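Local coordinates for protein ARF-like GTPase (Chlamydomonas reinhardtii, PDB 4M9Q) that is an ARF-like small GTPase (Arl13B) with a P-loop fold, modelled with phosphoaminophosphonic acid-guanylate ester and a magnesium ion, at residues K4-L9 with E51-G56; F102-P107 with D177-T182; I110-Q115 with H139-C144. All blocks are in the same frame, centred on the assembly; numbering follows the deposited sequence. Where two conformers were deposited one is given.

Contact 1. Residues K4-L9 with E51-G56; sequences KITIAL and EVFDLG
T6 overlaps F53 at the rim of the ring: its methyl CG2, anti to the backbone N, lies near the ring plane, 3.5 Å from F53 CE1. The other branch of T6 serves a different neighbour. The T6 and E51 side chains lie side by side, and OG1 gives a weak hydrogen bond to E51 OE1 at 3.5 Å. Each carboxylate oxygen of E51 has its own polar partner: K4, its chain bent at chi2 and chi3, crosses obliquely and brings NZ to 3.5 Å from E51 OE2 in a salt bridge. A8 shares the face of T6 and F53. On the reverse face L9, CG anti to the backbone N (chi1 -163°), sets CD2 3.9 Å from V52 CG1 and also against CB of D54; L21 of helix 17-24 covers L9, V52 and D54.

Between these two faces the backbones run parallel, their axes 18° apart. I5 O accepts from E51 N, E51 O from I7 N (2.8 Å), I7 O from F53 N at an N-H...O angle of 172°, and F53 O from L9 N (2.7 Å). The alternation slackens at the end, where L55 N to L9 O is weak at 3.4 Å. Just there D54 turns OD2 to T18 OG1 and N39 ND2, its side chain about 4 Å from the magnesium ion at nearest atoms, and G56 touches the nucleotide analogue. Two inner strands that end together at the metal and phosphates, the second in an Asp-Leu-Gly-Gly sequence, are characteristic of the G3 (DxxG) region of the small-GTPase P-loop fold.

Contact 2. Residues F102-P107 with D177-T182; sequences FMRDKP and DPRVQT
Charged groups dominate. R179, CG anti to the backbone N (chi1 161°) and bent at chi3, reaches from the helix to the 102-107 loop, where M103-K106 forms a type II turn closed by K106 N to M103 O (3.1 Å). R104 crosses it obliquely: R104 NH1 lies over one face of the R179 guanidinium, 3.3 Å from R179 NE, and the two planes stand 81° apart. Both nitrogens are donors, so the pair is a meeting of like charges. NH2 of R179 is modelled too near R104 O for any bond to be inferred, and D105 offers charge only at a distance, its OD2 5.1 Å from R179 NH2. The lysine chain also lies against this charged group, K106 CG 3.9 Å from R179 NH2.

Hydrogen bonds form beside the meeting rather than across it: K106, extended beyond CG, gives NZ to F102 O at 2.8 Å, in the carbonyl plane; V72 O also takes a hydrogen bond from it and E183 a salt bridge.

Apolar packing is slight: K106 CE rests 4.1 Å from V180 CG2.

The loop links helix 87-99 to strand 108-113 while facing the long helix 157-190, whose E183 and V187 meet F102; M103 turns instead to I75 of strand 74-80.

Contact 3. Residues I110-Q115 with H139-C144; sequences IFANKQ and HNVFPC. With GNP (phosphoaminophosphonic acid-guanylate ester), chain D.
Strand 108-113 runs out into the Asn-Lys-Gln-Asp sequence, the G4 (NKxD) motif of small GTPases, and here pairs in parallel with the edge strand 139-143. I110 O accepts from F142 N at 2.8 Å, nearly along the C=O axis, while F142 O takes A112 N from above its carbonyl plane. A112 O is gripped twice, by C144 N (3.1 Å) and by NE2 of Q115, brought round by a bend at chi2; NE2 also donates to A121 O. Q115 N donates to C144 O at 161°.

The strands flank helix 123-129 in sequence, a beta-alpha-beta unit; V126 and V127 pack on the face carrying A112 and V141. On the other face C144 SG, in the crowded position between N and carbonyl carbon, lies oblique to the F111 ring, 4.7 Å from its centroid, and 3.4 Å from N113 OD1.

At the nucleotide, N113 ND2 comes to 3.3 Å from GNP N7 while hydrogen-bonded to A15 O, and N113 OD1 accepts from A146 N. K114, extended beyond CG, lays its methylenes across one face of the guanine, CG 3.7 Å from GNP C6; its NZ makes a weak hydrogen bond to GNP O4' (3.4 Å) and a salt bridge to D80.

How the contacts relate
Contacts 1 and 3 are parallel strand pairs of the same sheet, their centres about 17 Å apart; contact 1 is buried between inner strands, contact 3 is partly buried and includes the edge strand 139-143. Both run out at the nucleotide analogue, contact 1 near the metal and phosphates, contact 3 at the base. Contact 2 differs in kind: a loop against the long helix, also only partly buried, toward the surface, with charged side chains in place of regular backbone bonding. It lies across the chain's centre from contact 3, yet its loop leads directly into strand 108-113. H73 bridges contacts 1 and 2, bonding T6 N through ND1 and D177 OD2 through NE2.

Contact 1. Residues K4-L9 with E51-G56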
loop_
_atom_site.group_PDB
_atom_site.type_symbol
_atom_site.label_atom_id
_atom_site.label_comp_id
_atom_site.label_asym_id
_atom_site.label_seq_id
_atom_site.Cartn_x
_atom_site.Cartn_y
_atom_site.Cartn_z
ATOM N N LYS A 4 4.653 6.022 15.751
ATOM C CA LYS A 4 4.678 4.894 14.824
ATOM C C LYS A 4 3.424 4.904 13.974
ATOM O O LYS A 4 2.329 4.999 14.506
ATOM C CB LYS A 4 4.754 3.578 15.596
ATOM C CG LYS A 4 4.608 2.312 14.710
ATOM C CD LYS A 4 5.860 1.429 14.664
ATOM C CE LYS A 4 5.518 -0.005 15.094
ATOM N NZ LYS A 4 6.681 -0.940 15.127
ATOM N N ILE A 5 3.606 4.829 12.655
ATOM C CA ILE A 5 2.548 4.593 11.664
ATOM C C ILE A 5 2.723 3.177 11.170
ATOM O O ILE A 5 3.840 2.749 10.989
ATOM C CB ILE A 5 2.772 5.433 10.378
ATOM C CG1 ILE A 5 2.297 6.853 10.547
ATOM C CG2 ILE A 5 1.935 4.957 9.201
ATOM C CD1 ILE A 5 2.166 7.485 9.189
ATOM N N THR A 6 1.645 2.484 10.840
ATOM C CA THR A 6 1.748 1.196 10.220
ATOM C C THR A 6 1.030 1.307 8.858
ATOM O O THR A 6 -0.035 1.938 8.750
ATOM C CB THR A 6 1.102 0.117 11.114
ATOM O OG1 THR A 6 1.753 0.117 12.385
ATOM C CG2 THR A 6 1.198 -1.299 10.503
ATOM N N ILE A 7 1.615 0.688 7.839
ATOM C CA ILE A 7 1.120 0.774 6.500
ATOM C C ILE A 7 1.096 -0.608 5.898
ATOM O O ILE A 7 2.024 -1.375 6.110
ATOM C CB ILE A 7 2.068 1.622 5.674
ATOM C CG1 ILE A 7 1.865 3.078 5.964
ATOM C CG2 ILE A 7 1.839 1.476 4.202
ATOM C CD1 ILE A 7 3.025 3.841 5.342
ATOM N N ALA A 8 0.042 -0.928 5.150
ATOM C CA ALA A 8 -0.008 -2.211 4.388
ATOM C C ALA A 8 0.250 -1.891 2.972
ATOM O O ALA A 8 -0.326 -0.976 2.428
ATOM C CB ALA A 8 -1.370 -2.882 4.506
ATOM N N LEU A 9 1.108 -2.672 2.339
ATOM C CA LEU A 9 1.476 -2.481 0.908
ATOM C C LEU A 9 0.682 -3.525 0.149
ATOM O O LEU A 9 0.945 -4.717 0.277
ATOM C CB LEU A 9 2.977 -2.700 0.778
ATOM C CG LEU A 9 3.876 -2.284 -0.378
ATOM C CD1 LEU A 9 3.458 -0.971 -1.017
ATOM C CD2 LEU A 9 5.331 -2.254 0.088
ATOM N N GLU A 51 6.156 1.233 10.019
ATOM C CA GLU A 51 6.142 -0.186 9.818
ATOM C C GLU A 51 5.384 -0.511 8.527
ATOM O O GLU A 51 4.193 -0.170 8.407
ATOM C CB GLU A 51 5.456 -0.812 10.990
ATOM C CG GLU A 51 5.740 -2.296 11.164
ATOM C CD GLU A 51 5.120 -2.865 12.468
ATOM O OE1 GLU A 51 3.962 -2.513 12.868
ATOM O OE2 GLU A 51 5.809 -3.677 13.121
ATOM N N VAL A 52 6.074 -1.140 7.567
ATOM C CA VAL A 52 5.461 -1.514 6.310
ATOM C C VAL A 52 5.285 -3.020 6.149
ATOM O O VAL A 52 6.228 -3.756 6.214
ATOM C CB VAL A 52 6.281 -1.017 5.120
ATOM C CG1 VAL A 52 5.488 -1.177 3.844
ATOM C CG2 VAL A 52 6.652 0.435 5.329
ATOM N N PHE A 53 4.060 -3.464 5.940
ATOM C CA PHE A 53 3.757 -4.872 5.676
ATOM C C PHE A 53 3.515 -5.097 4.165
ATOM O O PHE A 53 2.559 -4.604 3.607
ATOM C CB PHE A 53 2.548 -5.269 6.469
ATOM C CG PHE A 53 2.811 -5.372 7.943
ATOM C CD1 PHE A 53 2.304 -4.429 8.835
ATOM C CD2 PHE A 53 3.547 -6.445 8.456
ATOM C CE1 PHE A 53 2.513 -4.558 10.187
ATOM C CE2 PHE A 53 3.791 -6.547 9.834
ATOM C CZ PHE A 53 3.273 -5.595 10.702
ATOM N N ASP A 54 4.419 -5.813 3.525
ATOM C CA ASP A 54 4.306 -6.128 2.120
ATOM C C ASP A 54 3.621 -7.488 1.993
ATOM O O ASP A 54 4.216 -8.501 2.273
ATOM C CB ASP A 54 5.704 -6.117 1.504
ATOM C CG ASP A 54 5.769 -6.820 0.148
ATOM O OD1 ASP A 54 4.765 -6.835 -0.604
ATOM O OD2 ASP A 54 6.847 -7.362 -0.181
ATOM N N LEU A 55 2.352 -7.502 1.634
ATOM C CA LEU A 55 1.575 -8.718 1.584
ATOM C C LEU A 55 1.562 -9.258 0.175
ATOM O O LEU A 55 1.517 -8.490 -0.780
ATOM C CB LEU A 55 0.144 -8.422 1.998
ATOM C CG LEU A 55 -0.145 -8.364 3.498
ATOM C CD1 LEU A 55 1.117 -8.183 4.355
ATOM C CD2 LEU A 55 -1.187 -7.315 3.818
ATOM N N GLY A 56 1.548 -10.568 0.032
ATOM C CA GLY A 56 1.415 -11.168 -1.293
ATOM C C GLY A 56 0.104 -10.788 -1.930
ATOM O O GLY A 56 -0.889 -10.633 -1.221
#

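Contact 2. Residues F102-P107 with D177-T182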
loop_
_atom_site.group_PDB
_atom_site.type_symbol
_atom_site.label_atom_id
_atom_site.label_comp_id
_atom_site.label_asym_id
_atom_site.label_seq_id
_atom_site.Cartn_x
_atom_site.Cartn_y
_atom_site.Cartn_z
ATOM N N PHE A 102 -12.759 -1.428 8.652
ATOM C CA PHE A 102 -11.604 -0.810 9.281
ATOM C C PHE A 102 -10.887 0.184 8.350
ATOM O O PHE A 102 -9.861 0.768 8.738
ATOM C CB PHE A 102 -10.620 -1.898 9.747
ATOM C CG PHE A 102 -11.206 -2.883 10.738
ATOM C CD1 PHE A 102 -11.265 -4.250 10.436
ATOM C CD2 PHE A 102 -11.681 -2.456 11.955
ATOM C CE1 PHE A 102 -11.793 -5.161 11.332
ATOM C CE2 PHE A 102 -12.227 -3.360 12.865
ATOM C CZ PHE A 102 -12.277 -4.714 12.554
ATOM N N MET A 103 -11.401 0.364 7.129
ATOM C CA MET A 103 -10.747 1.223 6.161
ATOM C C MET A 103 -11.286 2.629 6.157
ATOM O O MET A 103 -10.669 3.521 5.610
ATOM C CB MET A 103 -10.821 0.641 4.756
ATOM C CG MET A 103 -9.584 -0.124 4.278
ATOM S SD MET A 103 -7.993 0.701 4.528
ATOM C CE MET A 103 -7.877 0.148 6.198
ATOM N N ARG A 104 -12.409 2.860 6.795
ATOM C CA ARG A 104 -13.072 4.149 6.642
ATOM C C ARG A 104 -12.128 5.297 7.055
ATOM O O ARG A 104 -11.362 5.163 7.970
ATOM C CB ARG A 104 -14.451 4.092 7.345
ATOM C CG ARG A 104 -14.983 5.348 8.013
ATOM C CD ARG A 104 -14.523 5.414 9.466
ATOM N NE ARG A 104 -15.542 5.920 10.381
ATOM C CZ ARG A 104 -15.375 6.059 11.695
ATOM N NH1 ARG A 104 -14.236 5.723 12.273
ATOM N NH2 ARG A 104 -16.376 6.537 12.440
ATOM N N ASP A 105 -12.104 6.378 6.284
ATOM C CA ASP A 105 -11.195 7.545 6.521
ATOM C C ASP A 105 -9.669 7.342 6.453
ATOM O O ASP A 105 -8.932 8.275 6.700
ATOM C CB ASP A 105 -11.539 8.243 7.865
ATOM C CG ASP A 105 -12.961 8.873 7.873
ATOM O OD1 ASP A 105 -13.446 9.361 6.804
ATOM O OD2 ASP A 105 -13.583 8.888 8.959
ATOM N N LYS A 106 -9.175 6.145 6.133
ATOM C CA LYS A 106 -7.742 5.939 6.026
ATOM C C LYS A 106 -7.279 6.256 4.596
ATOM O O LYS A 106 -7.962 5.918 3.593
ATOM C CB LYS A 106 -7.382 4.519 6.386
ATOM C CG LYS A 106 -7.541 4.223 7.870
ATOM C CD LYS A 106 -7.281 2.773 8.200
ATOM C CE LYS A 106 -7.525 2.444 9.673
ATOM N NZ LYS A 106 -7.375 0.977 9.912
ATOM N N PRO A 107 -6.129 6.928 4.475
ATOM C CA PRO A 107 -5.683 7.359 3.177
ATOM C C PRO A 107 -4.977 6.243 2.382
ATOM O O PRO A 107 -4.465 5.268 3.000
ATOM C CB PRO A 107 -4.722 8.472 3.513
ATOM C CG PRO A 107 -4.194 8.157 4.833
ATOM C CD PRO A 107 -5.350 7.541 5.556
ATOM N N ASP A 177 -5.022 7.576 15.298
ATOM C CA ASP A 177 -4.162 6.626 15.994
ATOM C C ASP A 177 -4.915 5.891 17.096
ATOM O O ASP A 177 -4.866 4.659 17.163
ATOM C CB ASP A 177 -2.898 7.292 16.516
ATOM C CG ASP A 177 -1.952 6.299 17.115
ATOM O OD1 ASP A 177 -1.584 6.446 18.315
ATOM O OD2 ASP A 177 -1.607 5.351 16.385
ATOM N N PRO A 178 -5.629 6.635 17.964
ATOM C CA PRO A 178 -6.460 5.977 18.989
ATOM C C PRO A 178 -7.434 4.967 18.407
ATOM O O PRO A 178 -7.531 3.854 18.921
ATOM C CB PRO A 178 -7.236 7.126 19.619
ATOM C CG PRO A 178 -6.420 8.345 19.372
ATOM C CD PRO A 178 -5.687 8.111 18.074
ATOM N N ARG A 179 -8.105 5.339 17.319
ATOM C CA ARG A 179 -8.961 4.421 16.605
ATOM C C ARG A 179 -8.157 3.202 16.156
ATOM O O ARG A 179 -8.588 2.084 16.366
ATOM C CB ARG A 179 -9.626 5.110 15.405
ATOM C CG ARG A 179 -10.150 4.126 14.354
ATOM C CD ARG A 179 -11.351 4.663 13.604
ATOM N NE ARG A 179 -11.006 5.106 12.257
ATOM C CZ ARG A 179 -10.968 4.327 11.178
ATOM N NH1 ARG A 179 -11.209 3.013 11.236
ATOM N NH2 ARG A 179 -10.672 4.880 10.024
ATOM N N VAL A 180 -6.995 3.402 15.555
ATOM C CA VAL A 180 -6.223 2.248 15.111
ATOM C C VAL A 180 -5.874 1.385 16.312
ATOM O O VAL A 180 -6.096 0.178 16.300
ATOM C CB VAL A 180 -4.954 2.627 14.313
ATOM C CG1 VAL A 180 -4.069 1.395 14.071
ATOM C CG2 VAL A 180 -5.366 3.319 13.017
ATOM N N GLN A 181 -5.349 2.005 17.353
ATOM C CA GLN A 181 -4.916 1.244 18.530
ATOM C C GLN A 181 -6.057 0.469 19.124
ATOM O O GLN A 181 -5.911 -0.694 19.446
ATOM C CB GLN A 181 -4.258 2.171 19.575
ATOM C CG GLN A 181 -2.840 2.598 19.174
ATOM C CD GLN A 181 -1.899 1.405 18.983
ATOM O OE1 GLN A 181 -1.703 0.909 17.872
ATOM N NE2 GLN A 181 -1.332 0.922 20.078
ATOM N N THR A 182 -7.206 1.114 19.230
ATOM C CA THR A 182 -8.384 0.481 19.826
ATOM C C THR A 182 -8.918 -0.635 18.937
ATOM O O THR A 182 -9.138 -1.745 19.425
ATOM C CB THR A 182 -9.515 1.505 20.065
ATOM O OG1 THR A 182 -8.973 2.685 20.676
ATOM C CG2 THR A 182 -10.597 0.923 20.974
#

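Contact 3. Residues I110-Q115 with H139-C144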
loop_
_atom_site.group_PDB
_atom_site.type_symbol
_atom_site.label_atom_id
_atom_site.label_comp_id
_atom_site.label_asym_id
_atom_site.label_seq_id
_atom_site.Cartn_x
_atom_site.Cartn_y
_atom_site.Cartn_z
ATOM N N ILE A 110 -1.610 5.524 -4.125
ATOM C CA ILE A 110 -1.700 4.612 -5.219
ATOM C C ILE A 110 -0.499 4.844 -6.104
ATOM O O ILE A 110 -0.287 5.955 -6.598
ATOM C CB ILE A 110 -2.999 4.842 -6.015
ATOM C CG1 ILE A 110 -4.210 4.624 -5.081
ATOM C CG2 ILE A 110 -3.069 3.902 -7.227
ATOM C CD1 ILE A 110 -5.465 5.362 -5.453
ATOM N N PHE A 111 0.319 3.818 -6.288
ATOM C CA PHE A 111 1.460 3.952 -7.172
ATOM C C PHE A 111 1.149 3.342 -8.522
ATOM O O PHE A 111 0.843 2.178 -8.639
ATOM C CB PHE A 111 2.672 3.279 -6.570
ATOM C CG PHE A 111 3.343 4.075 -5.488
ATOM C CD1 PHE A 111 3.923 5.242 -5.778
ATOM C CD2 PHE A 111 3.450 3.588 -4.208
ATOM C CE1 PHE A 111 4.583 5.972 -4.801
ATOM C CE2 PHE A 111 4.126 4.287 -3.212
ATOM C CZ PHE A 111 4.674 5.493 -3.500
ATOM N N ALA A 112 1.196 4.154 -9.555
ATOM C CA ALA A 112 0.990 3.664 -10.925
ATOM C C ALA A 112 2.357 3.200 -11.393
ATOM O O ALA A 112 3.096 3.961 -12.013
ATOM C CB ALA A 112 0.466 4.776 -11.842
ATOM N N ASN A 113 2.689 1.967 -11.067
ATOM C CA ASN A 113 4.050 1.455 -11.231
ATOM C C ASN A 113 4.409 1.018 -12.674
ATOM O O ASN A 113 3.559 0.844 -13.539
ATOM C CB ASN A 113 4.275 0.313 -10.248
ATOM C CG ASN A 113 5.723 -0.086 -10.145
ATOM O OD1 ASN A 113 6.634 0.770 -10.193
ATOM N ND2 ASN A 113 5.963 -1.380 -10.030
ATOM N N LYS A 114 5.697 0.887 -12.925
ATOM C CA LYS A 114 6.218 0.342 -14.210
ATOM C C LYS A 114 6.131 1.365 -15.351
ATOM O O LYS A 114 5.839 1.011 -16.471
ATOM C CB LYS A 114 5.499 -0.968 -14.570
ATOM C CG LYS A 114 5.513 -2.031 -13.440
ATOM C CD LYS A 114 5.474 -3.457 -13.999
ATOM C CE LYS A 114 5.258 -4.510 -12.942
ATOM N NZ LYS A 114 4.932 -5.866 -13.487
ATOM N N GLN A 115 6.420 2.628 -15.047
ATOM C CA GLN A 115 6.372 3.702 -16.021
ATOM C C GLN A 115 7.524 3.674 -17.007
ATOM O O GLN A 115 7.540 4.465 -17.938
ATOM C CB GLN A 115 6.333 5.058 -15.353
ATOM C CG GLN A 115 5.093 5.338 -14.510
ATOM C CD GLN A 115 3.850 5.591 -15.323
ATOM O OE1 GLN A 115 3.923 6.246 -16.328
ATOM N NE2 GLN A 115 2.709 5.115 -14.860
ATOM N N HIS A 139 -6.962 10.023 -1.322
ATOM C CA HIS A 139 -6.002 9.283 -2.103
ATOM C C HIS A 139 -5.368 10.120 -3.108
ATOM O O HIS A 139 -5.897 11.164 -3.509
ATOM C CB HIS A 139 -6.645 8.135 -2.807
ATOM C CG HIS A 139 -7.691 8.546 -3.780
ATOM N ND1 HIS A 139 -8.945 8.799 -3.399
ATOM C CD2 HIS A 139 -7.624 8.814 -5.163
ATOM C CE1 HIS A 139 -9.681 9.181 -4.493
ATOM N NE2 HIS A 139 -8.857 9.213 -5.563
ATOM N N ASN A 140 -4.224 9.656 -3.568
ATOM C CA ASN A 140 -3.486 10.377 -4.591
ATOM C C ASN A 140 -2.756 9.341 -5.397
ATOM O O ASN A 140 -2.357 8.311 -4.832
ATOM C CB ASN A 140 -2.482 11.310 -3.912
ATOM C CG ASN A 140 -2.082 12.488 -4.767
ATOM O OD1 ASN A 140 -2.348 12.556 -5.961
ATOM N ND2 ASN A 140 -1.437 13.450 -4.133
ATOM N N VAL A 141 -2.528 9.609 -6.678
ATOM C CA VAL A 141 -1.911 8.619 -7.545
ATOM C C VAL A 141 -0.594 9.151 -7.990
ATOM O O VAL A 141 -0.520 10.287 -8.417
ATOM C CB VAL A 141 -2.752 8.359 -8.822
ATOM C CG1 VAL A 141 -2.008 7.430 -9.795
ATOM C CG2 VAL A 141 -4.132 7.823 -8.436
ATOM N N PHE A 142 0.433 8.326 -7.912
ATOM C CA PHE A 142 1.778 8.732 -8.233
ATOM C C PHE A 142 2.349 7.728 -9.197
ATOM O O PHE A 142 2.463 6.562 -8.875
ATOM C CB PHE A 142 2.642 8.690 -6.993
ATOM C CG PHE A 142 2.191 9.624 -5.915
ATOM C CD1 PHE A 142 1.355 9.182 -4.905
ATOM C CD2 PHE A 142 2.641 10.925 -5.885
ATOM C CE1 PHE A 142 0.957 10.025 -3.902
ATOM C CE2 PHE A 142 2.227 11.783 -4.896
ATOM C CZ PHE A 142 1.372 11.335 -3.915
ATOM N N PRO A 143 2.698 8.178 -10.404
ATOM C CA PRO A 143 3.398 7.299 -11.283
ATOM C C PRO A 143 4.814 7.052 -10.799
ATOM O O PRO A 143 5.440 7.965 -10.281
ATOM C CB PRO A 143 3.416 8.059 -12.616
ATOM C CG PRO A 143 2.843 9.392 -12.367
ATOM C CD PRO A 143 2.355 9.474 -10.980
ATOM N N CYS A 144 5.358 5.850 -11.025
ATOM C CA CYS A 144 6.689 5.547 -10.546
ATOM C C CYS A 144 7.277 4.367 -11.272
ATOM O O CYS A 144 6.625 3.700 -12.093
ATOM C CB CYS A 144 6.656 5.231 -9.055
ATOM S SG CYS A 144 5.752 3.713 -8.738
HETATM P PG GNP D . 3.428 -10.612 -5.338
HETATM O O1G GNP D . 4.615 -10.761 -4.247
HETATM O O2G GNP D . 2.260 -9.717 -4.794
HETATM O O3G GNP D . 3.043 -12.037 -5.779
HETATM N N3B GNP D . 4.061 -9.690 -6.617
HETATM P PB GNP D . 4.788 -8.212 -6.238
HETATM O O1B GNP D . 5.569 -8.245 -4.825
HETATM O O2B GNP D . 3.696 -7.180 -6.289
HETATM O O3A GNP D . 5.755 -8.026 -7.485
HETATM P PA GNP D . 7.340 -7.895 -7.487
HETATM O O1A GNP D . 7.749 -9.273 -7.139
HETATM O O2A GNP D . 7.695 -6.710 -6.659
HETATM O "O5'" GNP D . 7.541 -7.566 -9.037
HETATM C "C5'" GNP D . 6.902 -8.406 -10.029
HETATM C "C4'" GNP D . 7.718 -8.400 -11.349
HETATM O "O4'" GNP D . 7.690 -7.050 -11.835
HETATM C "C3'" GNP D . 9.205 -8.663 -11.165
HETATM O "O3'" GNP D . 9.840 -9.101 -12.365
HETATM C "C2'" GNP D . 9.785 -7.307 -10.950
HETATM O "O2'" GNP D . 11.136 -7.182 -11.286
HETATM C "C1'" GNP D . 8.995 -6.513 -11.943
HETATM N N9 GNP D . 8.953 -5.065 -11.719
HETATM C C8 GNP D . 8.667 -4.479 -10.558
HETATM N N7 GNP D . 8.640 -3.146 -10.696
HETATM C C5 GNP D . 8.937 -2.868 -11.969
HETATM C C6 GNP D . 9.095 -1.618 -12.733
HETATM O O6 GNP D . 8.954 -0.501 -12.200
HETATM N N1 GNP D . 9.376 -1.729 -14.013
HETATM C C2 GNP D . 9.534 -2.938 -14.637
HETATM N N2 GNP D . 9.838 -2.913 -15.937
HETATM N N3 GNP D . 9.410 -4.136 -14.007
HETATM C C4 GNP D . 9.143 -4.138 -12.657
#